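Uncharacterized protein (Leptotrichia buccalis, PDB 3T8K) is of unknown function but folds as a stack of ankyrin-like helical hairpins, a scaffold that in other proteins commonly mediates protein-protein binding. Local coordinates at residues 140-150 and 173-184. Residues are numbered along the deposited sequence; the frame is centred on the assembly and turned at random.
Sequences FSQSGLQLLIK and MEDYIKKYNLKE
Y176 reaches from helix 167-180 into the bend of 140-150, and its hydroxyl both gives and takes a hydrogen bond there. The OH donates to Q142 O at 2.6 Å, lying in the carbonyl plane on a lone pair, and accepts from L145 N, with an N-H...O angle of 163°. With CG anti to the backbone N (chi1 -175°), the ring extends far enough for its hydroxyl to enter the turn around G144. Two waters lie between F140 O and K179 NZ, donating to the carbonyl and accepting from the ammonium.

Apolar contacts begin at the same ring and run on along the helix. L145 CD1 sits over one face as a CH-pi contact, 4.0 Å from the centroid, while Y180 CD2, from the same segment as Y176, lies over the centre of a face of the Y176 ring. F140 turns its own ring so that CZ meets M173 CG at 3.4 Å; the selenomethionine chain then bends at chi3 (70°), bringing CE tightly against L147 CB. In this ankyrin-repeat fold, the contact joins the loop after helix 129-140 to the C-terminal helix of the array, with L158 of helix 157-162 touching L148, M173 and I177. A phenylalanine in place of Y176 would probably leave Q142 O and L145 N without their shared partner and the turn less firmly fixed.

Beyond the helix, which closes in a Schellman motif with N181 at C-prime, L148 CD1 packs on L182 CB at 3.8 Å. Charge enters at the far end: K150 NZ forms a salt bridge with E184 OE1 at 2.8 Å, approaching from above the carboxylate plane, although E184 is poorly ordered.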
ATOM      1  N   PHE A 140      -5.959 -14.602 -17.259  1.00 25.20           N
ATOM      2  CA  PHE A 140      -5.425 -15.102 -18.521  1.00 25.63           C
ATOM      3  C   PHE A 140      -6.483 -15.383 -19.588  1.00 27.20           C
ATOM      4  O   PHE A 140      -6.132 -15.690 -20.725  1.00 27.21           O
ATOM      5  CB  PHE A 140      -4.522 -16.322 -18.289  1.00 21.97           C
ATOM      6  CG  PHE A 140      -3.280 -15.998 -17.502  1.00 28.20           C
ATOM      7  CD1 PHE A 140      -2.316 -15.150 -18.029  1.00 31.86           C
ATOM      8  CD2 PHE A 140      -3.092 -16.509 -16.229  1.00 34.36           C
ATOM      9  CE1 PHE A 140      -1.179 -14.834 -17.310  1.00 31.92           C
ATOM     10  CE2 PHE A 140      -1.956 -16.195 -15.503  1.00 38.63           C
ATOM     11  CZ  PHE A 140      -0.997 -15.359 -16.047  1.00 37.45           C
ATOM     12  N   SER A 141      -7.762 -15.251 -19.225  1.00 27.49           N
ATOM     13  CA  SER A 141      -8.864 -15.362 -20.181  1.00 32.81           C
ATOM     14  C   SER A 141      -9.097 -14.049 -20.934  1.00 30.58           C
ATOM     15  O   SER A 141      -9.908 -13.984 -21.862  1.00 28.70           O
ATOM     16  CB  SER A 141     -10.159 -15.755 -19.463  1.00 42.69           C
ATOM     17  OG  SER A 141     -10.078 -17.074 -18.953  1.00 51.84           O
ATOM     18  N   GLN A 142      -8.410 -12.997 -20.516  1.00 26.04           N
ATOM     19  CA  GLN A 142      -8.552 -11.700 -21.162  1.00 28.53           C
ATOM     20  C   GLN A 142      -7.483 -11.509 -22.240  1.00 29.50           C
ATOM     21  O   GLN A 142      -6.292 -11.691 -21.988  1.00 26.81           O
ATOM     22  CB  GLN A 142      -8.462 -10.578 -20.126  1.00 30.23           C
ATOM     23  CG  GLN A 142      -9.351 -10.789 -18.909  1.00 30.27           C
ATOM     24  CD  GLN A 142     -10.809 -11.007 -19.275  1.00 32.17           C
ATOM     25  OE1 GLN A 142     -11.370 -10.279 -20.090  1.00 35.39           O
ATOM     26  NE2 GLN A 142     -11.425 -12.021 -18.679  1.00 35.78           N
ATOM     27  N   SER A 143      -7.927 -11.125 -23.432  1.00 26.17           N
ATOM     28  CA  SER A 143      -7.031 -10.792 -24.528  1.00 26.66           C
ATOM     29  C   SER A 143      -6.321  -9.483 -24.242  1.00 25.10           C
ATOM     30  O   SER A 143      -6.901  -8.579 -23.643  1.00 26.32           O
ATOM     31  CB  SER A 143      -7.838 -10.657 -25.822  1.00 29.26           C
ATOM     32  OG  SER A 143      -7.024 -10.224 -26.900  1.00 34.31           O
ATOM     33  N   GLY A 144      -5.065  -9.368 -24.661  1.00 26.89           N
ATOM     34  CA  GLY A 144      -4.375  -8.089 -24.561  1.00 25.80           C
ATOM     35  C   GLY A 144      -3.471  -7.862 -23.359  1.00 24.66           C
ATOM     36  O   GLY A 144      -3.003  -6.743 -23.141  1.00 24.41           O
ATOM     37  N   LEU A 145      -3.207  -8.898 -22.569  1.00 23.54           N
ATOM     38  CA  LEU A 145      -2.265  -8.740 -21.460  1.00 29.24           C
ATOM     39  C   LEU A 145      -0.873  -8.381 -21.989  1.00 29.23           C
ATOM     40  O   LEU A 145      -0.403  -8.950 -22.976  1.00 30.07           O
ATOM     41  CB  LEU A 145      -2.200 -10.000 -20.594  1.00 27.11           C
ATOM     42  CG  LEU A 145      -3.523 -10.439 -19.959  1.00 26.58           C
ATOM     43  CD1 LEU A 145      -3.354 -11.752 -19.197  1.00 30.65           C
ATOM     44  CD2 LEU A 145      -4.078  -9.352 -19.060  1.00 22.51           C
ATOM     45  N   GLN A 146      -0.221  -7.429 -21.333  1.00 26.86           N
ATOM     46  CA  GLN A 146       1.065  -6.925 -21.798  1.00 29.00           C
ATOM     47  C   GLN A 146       2.184  -7.585 -21.006  1.00 29.97           C
ATOM     48  O   GLN A 146       2.781  -6.980 -20.112  1.00 26.41           O
ATOM     49  CB  GLN A 146       1.109  -5.399 -21.662  1.00 33.38           C
ATOM     50  CG  GLN A 146       0.010  -4.700 -22.449  1.00 30.85           C
ATOM     51  CD  GLN A 146       0.156  -3.192 -22.461  1.00 32.41           C
ATOM     52  OE1 GLN A 146       1.108  -2.654 -23.027  1.00 36.14           O
ATOM     53  NE2 GLN A 146      -0.793  -2.499 -21.840  1.00 32.39           N
ATOM     54  N   LEU A 147       2.456  -8.840 -21.339  1.00 25.93           N
ATOM     55  CA  LEU A 147       3.374  -9.664 -20.556  1.00 33.75           C
ATOM     56  C   LEU A 147       4.853  -9.524 -20.935  1.00 32.39           C
ATOM     57  O   LEU A 147       5.719  -9.976 -20.188  1.00 30.93           O
ATOM     58  CB  LEU A 147       2.967 -11.144 -20.632  1.00 34.24           C
ATOM     59  CG  LEU A 147       1.533 -11.551 -20.265  1.00 36.12           C
ATOM     60  CD1 LEU A 147       1.412 -13.073 -20.295  1.00 33.54           C
ATOM     61  CD2 LEU A 147       1.123 -11.013 -18.900  1.00 26.44           C
ATOM     62  N   LEU A 148       5.138  -8.903 -22.079  1.00 35.12           N
ATOM     63  CA  LEU A 148       6.504  -8.819 -22.601  1.00 35.80           C
ATOM     64  C   LEU A 148       6.939  -7.380 -22.809  1.00 37.72           C
ATOM     65  O   LEU A 148       7.794  -7.087 -23.644  1.00 44.01           O
ATOM     66  CB  LEU A 148       6.617  -9.582 -23.923  1.00 31.74           C
ATOM     67  CG  LEU A 148       6.373 -11.077 -23.768  1.00 30.54           C
ATOM     68  CD1 LEU A 148       6.353 -11.764 -25.135  1.00 31.57           C
ATOM     69  CD2 LEU A 148       7.426 -11.680 -22.857  1.00 33.82           C
ATOM     70  N   ILE A 149       6.334  -6.484 -22.046  1.00 33.50           N
ATOM     71  CA  ILE A 149       6.669  -5.078 -22.106  1.00 30.31           C
ATOM     72  C   ILE A 149       7.565  -4.739 -20.922  1.00 30.58           C
ATOM     73  O   ILE A 149       7.230  -5.044 -19.779  1.00 30.08           O
ATOM     74  CB  ILE A 149       5.393  -4.215 -22.034  1.00 32.59           C
ATOM     75  CG1 ILE A 149       4.382  -4.667 -23.093  1.00 38.29           C
ATOM     76  CG2 ILE A 149       5.732  -2.741 -22.192  1.00 39.13           C
ATOM     77  CD1 ILE A 149       4.631  -4.092 -24.462  1.00 47.22           C
ATOM     78  N   LYS A 150       8.701  -4.111 -21.206  1.00 30.94           N
ATOM     79  CA  LYS A 150       9.657  -3.715 -20.179  1.00 33.68           C
ATOM     80  C   LYS A 150       9.080  -2.658 -19.256  1.00 34.83           C
ATOM     81  O   LYS A 150       8.518  -1.661 -19.718  1.00 34.54           O
ATOM     82  CB  LYS A 150      10.920  -3.144 -20.829  1.00 41.26           C
ATOM     83  CG  LYS A 150      11.602  -4.062 -21.833  1.00 50.89           C
ATOM     84  CD  LYS A 150      12.425  -5.125 -21.142  1.00 57.69           C
ATOM     85  CE  LYS A 150      13.636  -5.518 -21.983  1.00 63.41           C
ATOM     86  NZ  LYS A 150      13.251  -6.162 -23.271  1.00 64.56           N
HETATM   87  N   MSE A 173       1.438 -18.213 -18.003  1.00 25.30           N
HETATM   88  CA  MSE A 173       1.902 -17.073 -18.789  1.00 24.42           C
HETATM   89  C   MSE A 173       2.583 -17.534 -20.070  1.00 26.62           C
HETATM   90  O   MSE A 173       2.391 -16.936 -21.127  1.00 26.72           O
HETATM   91  CB  MSE A 173       2.873 -16.201 -17.995  1.00 25.58           C
HETATM   92  CG  MSE A 173       2.235 -15.187 -17.087  1.00 33.58           C
HETATM   93 SE   MSE A 173       3.661 -14.045 -16.410  0.51 34.12          SE
HETATM   94  CE  MSE A 173       4.122 -13.105 -18.017  1.00 23.23           C
ATOM     95  N   GLU A 174       3.402 -18.582 -19.975  1.00 27.03           N
ATOM     96  CA  GLU A 174       4.042 -19.128 -21.164  1.00 25.67           C
ATOM     97  C   GLU A 174       2.977 -19.630 -22.143  1.00 25.64           C
ATOM     98  O   GLU A 174       3.106 -19.455 -23.360  1.00 27.94           O
ATOM     99  CB  GLU A 174       5.048 -20.232 -20.793  1.00 25.25           C
ATOM    100  CG  GLU A 174       6.336 -19.688 -20.188  1.00 34.25           C
ATOM    101  CD  GLU A 174       7.163 -20.758 -19.502  1.00 41.90           C
ATOM    102  OE1 GLU A 174       6.743 -21.936 -19.503  1.00 50.58           O
ATOM    103  OE2 GLU A 174       8.235 -20.420 -18.958  1.00 42.92           O
ATOM    104  N   ASP A 175       1.920 -20.238 -21.615  1.00 29.58           N
ATOM    105  CA  ASP A 175       0.838 -20.732 -22.468  1.00 27.78           C
ATOM    106  C   ASP A 175       0.133 -19.569 -23.170  1.00 25.20           C
ATOM    107  O   ASP A 175      -0.262 -19.673 -24.334  1.00 23.43           O
ATOM    108  CB  ASP A 175      -0.200 -21.523 -21.659  1.00 31.93           C
ATOM    109  CG  ASP A 175       0.292 -22.902 -21.232  1.00 41.41           C
ATOM    110  OD1 ASP A 175       1.371 -23.358 -21.691  1.00 34.80           O
ATOM    111  OD2 ASP A 175      -0.429 -23.538 -20.431  1.00 42.20           O
ATOM    112  N   TYR A 176      -0.042 -18.470 -22.441  1.00 26.64           N
ATOM    113  CA  TYR A 176      -0.743 -17.290 -22.958  1.00 26.85           C
ATOM    114  C   TYR A 176       0.085 -16.683 -24.085  1.00 24.77           C
ATOM    115  O   TYR A 176      -0.430 -16.335 -25.146  1.00 24.70           O
ATOM    116  CB  TYR A 176      -0.926 -16.272 -21.830  1.00 20.42           C
ATOM    117  CG  TYR A 176      -1.733 -15.038 -22.182  1.00 23.88           C
ATOM    118  CD1 TYR A 176      -3.084 -14.962 -21.874  1.00 27.63           C
ATOM    119  CD2 TYR A 176      -1.137 -13.944 -22.798  1.00 21.25           C
ATOM    120  CE1 TYR A 176      -3.828 -13.834 -22.176  1.00 24.55           C
ATOM    121  CE2 TYR A 176      -1.867 -12.811 -23.111  1.00 19.44           C
ATOM    122  CZ  TYR A 176      -3.220 -12.764 -22.796  1.00 21.77           C
ATOM    123  OH  TYR A 176      -3.974 -11.644 -23.092  1.00 25.76           O
ATOM    124  N   ILE A 177       1.381 -16.561 -23.840  1.00 24.43           N
ATOM    125  CA  ILE A 177       2.295 -16.036 -24.844  1.00 23.99           C
ATOM    126  C   ILE A 177       2.320 -16.885 -26.125  1.00 24.59           C
ATOM    127  O   ILE A 177       2.387 -16.347 -27.228  1.00 28.79           O
ATOM    128  CB  ILE A 177       3.711 -15.857 -24.251  1.00 26.05           C
ATOM    129  CG1 ILE A 177       3.711 -14.644 -23.312  1.00 24.01           C
ATOM    130  CG2 ILE A 177       4.748 -15.702 -25.354  1.00 30.86           C
ATOM    131  CD1 ILE A 177       4.791 -14.670 -22.262  1.00 28.43           C
ATOM    132  N   LYS A 178       2.248 -18.204 -25.982  1.00 24.87           N
ATOM    133  CA  LYS A 178       2.271 -19.083 -27.148  1.00 24.61           C
ATOM    134  C   LYS A 178       0.928 -19.024 -27.868  1.00 26.01           C
ATOM    135  O   LYS A 178       0.868 -19.032 -29.093  1.00 24.61           O
ATOM    136  CB  LYS A 178       2.603 -20.521 -26.740  1.00 23.92           C
ATOM    137  CG  LYS A 178       2.774 -21.497 -27.909  1.00 27.36           C
ATOM    138  CD  LYS A 178       3.212 -22.859 -27.391  1.00 28.24           C
ATOM    139  CE  LYS A 178       3.037 -23.954 -28.446  1.00 38.47           C
ATOM    140  NZ  LYS A 178       3.869 -23.712 -29.650  1.00 38.45           N
ATOM    141  N   LYS A 179      -0.153 -18.966 -27.100  1.00 23.30           N
ATOM    142  CA  LYS A 179      -1.478 -18.870 -27.696  1.00 23.62           C
ATOM    143  C   LYS A 179      -1.566 -17.630 -28.584  1.00 25.34           C
ATOM    144  O   LYS A 179      -1.925 -17.721 -29.761  1.00 25.53           O
ATOM    145  CB  LYS A 179      -2.549 -18.836 -26.602  1.00 23.34           C
ATOM    146  CG  LYS A 179      -3.960 -18.452 -27.088  1.00 23.65           C
ATOM    147  CD  LYS A 179      -4.962 -18.481 -25.937  1.00 23.49           C
ATOM    148  CE  LYS A 179      -6.383 -18.122 -26.404  1.00 24.56           C
ATOM    149  NZ  LYS A 179      -7.367 -18.308 -25.298  1.00 25.64           N
ATOM    150  N   TYR A 180      -1.225 -16.475 -28.017  1.00 24.24           N
ATOM    151  CA  TYR A 180      -1.374 -15.215 -28.736  1.00 27.81           C
ATOM    152  C   TYR A 180      -0.158 -14.847 -29.585  1.00 28.31           C
ATOM    153  O   TYR A 180      -0.166 -13.823 -30.264  1.00 28.98           O
ATOM    154  CB  TYR A 180      -1.729 -14.079 -27.775  1.00 25.79           C
ATOM    155  CG  TYR A 180      -3.113 -14.210 -27.189  1.00 23.41           C
ATOM    156  CD1 TYR A 180      -4.238 -13.966 -27.963  1.00 24.71           C
ATOM    157  CD2 TYR A 180      -3.296 -14.586 -25.867  1.00 22.81           C
ATOM    158  CE1 TYR A 180      -5.510 -14.083 -27.434  1.00 27.14           C
ATOM    159  CE2 TYR A 180      -4.576 -14.708 -25.324  1.00 24.02           C
ATOM    160  CZ  TYR A 180      -5.672 -14.451 -26.112  1.00 27.53           C
ATOM    161  OH  TYR A 180      -6.939 -14.563 -25.579  1.00 24.87           O
ATOM    162  N   ASN A 181       0.860 -15.702 -29.564  1.00 27.36           N
ATOM    163  CA  ASN A 181       2.061 -15.526 -30.378  1.00 30.68           C
ATOM    164  C   ASN A 181       2.773 -14.212 -30.054  1.00 28.95           C
ATOM    165  O   ASN A 181       3.218 -13.502 -30.952  1.00 34.75           O
ATOM    166  CB  ASN A 181       1.730 -15.601 -31.876  1.00 31.77           C
ATOM    167  CG  ASN A 181       2.933 -16.010 -32.730  1.00 33.61           C
ATOM    168  OD1 ASN A 181       3.773 -16.811 -32.311  1.00 32.01           O
ATOM    169  ND2 ASN A 181       3.010 -15.465 -33.939  1.00 34.02           N
ATOM    170  N   LEU A 182       2.880 -13.902 -28.768  1.00 27.78           N
ATOM    171  CA  LEU A 182       3.493 -12.637 -28.341  1.00 30.74           C
ATOM    172  C   LEU A 182       5.020 -12.693 -28.420  1.00 34.99           C
ATOM    173  O   LEU A 182       5.631 -13.724 -28.127  1.00 34.20           O
ATOM    174  CB  LEU A 182       3.052 -12.267 -26.926  1.00 30.88           C
ATOM    175  CG  LEU A 182       1.539 -12.206 -26.703  1.00 30.39           C
ATOM    176  CD1 LEU A 182       1.234 -11.818 -25.277  1.00 33.93           C
ATOM    177  CD2 LEU A 182       0.893 -11.239 -27.672  1.00 29.99           C
ATOM    178  N   LYS A 183       5.628 -11.580 -28.825  1.00 39.85           N
ATOM    179  CA  LYS A 183       7.078 -11.503 -28.974  1.00 42.40           C
ATOM    180  C   LYS A 183       7.641 -10.386 -28.099  1.00 51.13           C
ATOM    181  O   LYS A 183       6.906  -9.499 -27.670  1.00 53.98           O
ATOM    182  CB  LYS A 183       7.444 -11.256 -30.438  1.00 38.94           C
ATOM    183  CG  LYS A 183       6.801 -12.227 -31.409  1.00 41.10           C
ATOM    184  CD  LYS A 183       7.228 -13.651 -31.113  1.00 38.32           C
ATOM    185  CE  LYS A 183       6.559 -14.644 -32.045  1.00 43.85           C
ATOM    186  NZ  LYS A 183       6.983 -16.040 -31.723  1.00 47.99           N
ATOM    187  N   GLU A 184       8.943 -10.430 -27.835  1.00 56.77           N
ATOM    188  CA  GLU A 184       9.577  -9.417 -26.995  1.00 62.64           C
ATOM    189  C   GLU A 184       9.387  -8.003 -27.547  1.00 64.48           C
ATOM    190  O   GLU A 184       9.477  -7.775 -28.755  1.00 64.93           O
ATOM    191  CB  GLU A 184      11.065  -9.712 -26.820  1.00 67.79           C
ATOM    192  CG  GLU A 184      11.802  -8.671 -25.991  1.00 73.14           C
ATOM    193  CD  GLU A 184      11.292  -8.589 -24.562  1.00 74.09           C
ATOM    194  OE1 GLU A 184      10.957  -7.471 -24.114  1.00 75.94           O
ATOM    195  OE2 GLU A 184      11.230  -9.640 -23.887  1.00 71.71           O
TER
HETATM  196  O   HOH W   1      -6.037 -18.067 -22.534  1.00 37.03           O
HETATM  197  O   HOH W   2      -7.087 -15.731 -23.465  1.00 42.53           O